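Local coordinates for fasciclin-1 (Drosophila melanogaster, PDB 1O70), which serves as a neural cell adhesion molecule, represented here by the third and fourth of its FAS1 domains, at residues Ile279-Lys284 / Leu307-Asp312. Residues are numbered along the deposited sequence; the frame is centred on the assembly and turned at random.
Sequences IIWNYK and LLEEKD
Trp281 lays one face of its indole over Leu307: Leu307 CB sits 3.8 Å from the centroid of the six-membered ring and only 4° off its normal, a CH-pi contact. Its chi1 of 175° puts CG anti to the backbone N, where Leu307 CD2 meets Trp281 CG at 3.5 Å. Ring atoms CZ3 and CH2 of Trp281 meet Glu309 CG obliquely, Trp281 CH2 lying 3.5 Å from Glu309 CG. Asn282 ND2 stands over the opposite face, offset toward the rim. An alanine in place of Trp281 would probably open a gap above Leu307 and take the indole away from Glu309 CG. In the second FAS1 domain of this pair, strands 276-281 and 284-295 form a beta-hairpin whose type II' turn, Trp281 to Lys284, is closed by the hydrogen bond from Lys284 N to Trp281 O, 2.8 Å; 307-312 belongs to the loop following strand 298-303. From the last residue of the turn, the Lys284 side chain, extended beyond CG, donates NZ to Leu308 O at 3.0 Å, in the carbonyl plane with a C=O...N angle of 156°. Within 307-312, Glu309 N bonds Asp312 OD2 at 3.2 Å from above the carboxylate plane, and the same oxygen also pairs with Arg233.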
loop_
_atom_site.group_PDB
_atom_site.type_symbol
_atom_site.label_atom_id
_atom_site.label_comp_id
_atom_site.label_asym_id
_atom_site.label_seq_id
_atom_site.Cartn_x
_atom_site.Cartn_y
_atom_site.Cartn_z
ATOM N N ILE A 279 1.152 3.892 15.597
ATOM C CA ILE A 279 -0.136 3.639 16.217
ATOM C C ILE A 279 0.025 3.268 17.681
ATOM O O ILE A 279 0.775 2.352 18.038
ATOM C CB ILE A 279 -0.896 2.498 15.499
ATOM C CG1 ILE A 279 -1.412 2.997 14.147
ATOM C CG2 ILE A 279 -2.030 1.994 16.376
ATOM C CD1 ILE A 279 -2.109 1.951 13.327
ATOM N N ILE A 280 -0.696 3.988 18.527
ATOM C CA ILE A 280 -0.667 3.742 19.950
ATOM C C ILE A 280 -2.022 3.162 20.297
ATOM O O ILE A 280 -3.042 3.842 20.225
ATOM C CB ILE A 280 -0.402 5.055 20.703
ATOM C CG1 ILE A 280 0.994 5.571 20.318
ATOM C CG2 ILE A 280 -0.508 4.836 22.210
ATOM C CD1 ILE A 280 1.289 6.983 20.759
ATOM N N TRP A 281 -2.022 1.881 20.623
ATOM C CA TRP A 281 -3.231 1.159 20.981
ATOM C C TRP A 281 -2.977 0.624 22.375
ATOM O O TRP A 281 -2.019 -0.120 22.584
ATOM C CB TRP A 281 -3.443 -0.006 20.022
ATOM C CG TRP A 281 -4.589 -0.881 20.380
ATOM C CD1 TRP A 281 -5.915 -0.571 20.305
ATOM C CD2 TRP A 281 -4.514 -2.236 20.845
ATOM N NE1 TRP A 281 -6.675 -1.658 20.687
ATOM C CE2 TRP A 281 -5.842 -2.689 21.017
ATOM C CE3 TRP A 281 -3.455 -3.111 21.118
ATOM C CZ2 TRP A 281 -6.135 -3.976 21.464
ATOM C CZ3 TRP A 281 -3.750 -4.399 21.563
ATOM C CH2 TRP A 281 -5.084 -4.818 21.726
ATOM N N ASN A 282 -3.832 0.987 23.323
ATOM C CA ASN A 282 -3.651 0.561 24.702
ATOM C C ASN A 282 -2.239 0.935 25.165
ATOM O O ASN A 282 -1.864 2.107 25.159
ATOM C CB ASN A 282 -3.865 -0.948 24.841
ATOM C CG ASN A 282 -5.318 -1.351 24.659
ATOM O OD1 ASN A 282 -6.218 -0.509 24.695
ATOM N ND2 ASN A 282 -5.555 -2.649 24.474
ATOM N N TYR A 283 -1.452 -0.057 25.559
ATOM C CA TYR A 283 -0.096 0.218 26.013
ATOM C C TYR A 283 0.950 -0.168 24.968
ATOM O O TYR A 283 2.155 -0.172 25.234
ATOM C CB TYR A 283 0.165 -0.513 27.338
ATOM C CG TYR A 283 -0.448 0.171 28.548
ATOM C CD1 TYR A 283 -0.695 -0.539 29.729
ATOM C CD2 TYR A 283 -0.755 1.537 28.520
ATOM C CE1 TYR A 283 -1.232 0.094 30.856
ATOM C CE2 TYR A 283 -1.289 2.180 29.636
ATOM C CZ TYR A 283 -1.525 1.453 30.805
ATOM O OH TYR A 283 -2.049 2.083 31.918
ATOM N N LYS A 284 0.485 -0.471 23.764
ATOM C CA LYS A 284 1.394 -0.856 22.702
ATOM C C LYS A 284 1.624 0.238 21.656
ATOM O O LYS A 284 0.784 1.112 21.429
ATOM C CB LYS A 284 0.898 -2.159 22.066
ATOM C CG LYS A 284 0.809 -3.277 23.102
ATOM C CD LYS A 284 1.022 -4.672 22.531
ATOM C CE LYS A 284 1.062 -5.720 23.654
ATOM N NZ LYS A 284 1.374 -7.098 23.138
ATOM N N LEU A 307 -3.004 -5.890 16.656
ATOM C CA LEU A 307 -3.542 -5.316 17.884
ATOM C C LEU A 307 -3.892 -6.488 18.800
ATOM O O LEU A 307 -5.017 -6.985 18.774
ATOM C CB LEU A 307 -4.796 -4.500 17.576
ATOM C CG LEU A 307 -4.542 -3.339 16.621
ATOM C CD1 LEU A 307 -5.855 -2.717 16.195
ATOM C CD2 LEU A 307 -3.638 -2.312 17.294
ATOM N N LEU A 308 -2.927 -6.933 19.601
ATOM C CA LEU A 308 -3.141 -8.066 20.491
ATOM C C LEU A 308 -2.429 -7.924 21.839
ATOM O O LEU A 308 -1.271 -7.513 21.899
ATOM C CB LEU A 308 -2.679 -9.351 19.793
ATOM C CG LEU A 308 -3.237 -10.697 20.268
ATOM C CD1 LEU A 308 -4.741 -10.732 20.072
ATOM C CD2 LEU A 308 -2.576 -11.822 19.491
ATOM N N GLU A 309 -3.142 -8.250 22.915
ATOM C CA GLU A 309 -2.606 -8.206 24.280
ATOM C C GLU A 309 -2.619 -9.660 24.747
ATOM O O GLU A 309 -3.249 -10.496 24.104
ATOM C CB GLU A 309 -3.516 -7.368 25.182
ATOM C CG GLU A 309 -3.724 -5.946 24.708
ATOM C CD GLU A 309 -4.709 -5.176 25.566
ATOM O OE1 GLU A 309 -5.896 -5.563 25.605
ATOM O OE2 GLU A 309 -4.295 -4.182 26.199
ATOM N N GLU A 310 -1.936 -9.992 25.839
ATOM C CA GLU A 310 -1.972 -11.387 26.262
ATOM C C GLU A 310 -3.244 -11.715 27.033
ATOM O O GLU A 310 -3.334 -12.753 27.680
ATOM C CB GLU A 310 -0.737 -11.766 27.086
ATOM C CG GLU A 310 -0.576 -11.056 28.403
ATOM C CD GLU A 310 0.568 -11.637 29.220
ATOM O OE1 GLU A 310 1.706 -11.704 28.699
ATOM O OE2 GLU A 310 0.324 -12.032 30.381
ATOM N N LYS A 311 -4.229 -10.827 26.956
ATOM C CA LYS A 311 -5.500 -11.062 27.618
ATOM C C LYS A 311 -6.365 -11.827 26.621
ATOM O O LYS A 311 -7.470 -12.261 26.942
ATOM C CB LYS A 311 -6.184 -9.745 27.973
ATOM C CG LYS A 311 -5.290 -8.717 28.646
ATOM C CD LYS A 311 -6.044 -7.404 28.845
ATOM C CE LYS A 311 -5.108 -6.266 29.229
ATOM N NZ LYS A 311 -5.820 -4.957 29.297
ATOM N N ASP A 312 -5.856 -11.981 25.403
ATOM C CA ASP A 312 -6.577 -12.695 24.355
ATOM C C ASP A 312 -5.849 -14.014 24.056
ATOM O O ASP A 312 -6.236 -14.773 23.163
ATOM C CB ASP A 312 -6.644 -11.842 23.074
ATOM C CG ASP A 312 -6.788 -10.344 23.356
ATOM O OD1 ASP A 312 -7.643 -9.954 24.174
ATOM O OD2 ASP A 312 -6.051 -9.546 22.742
#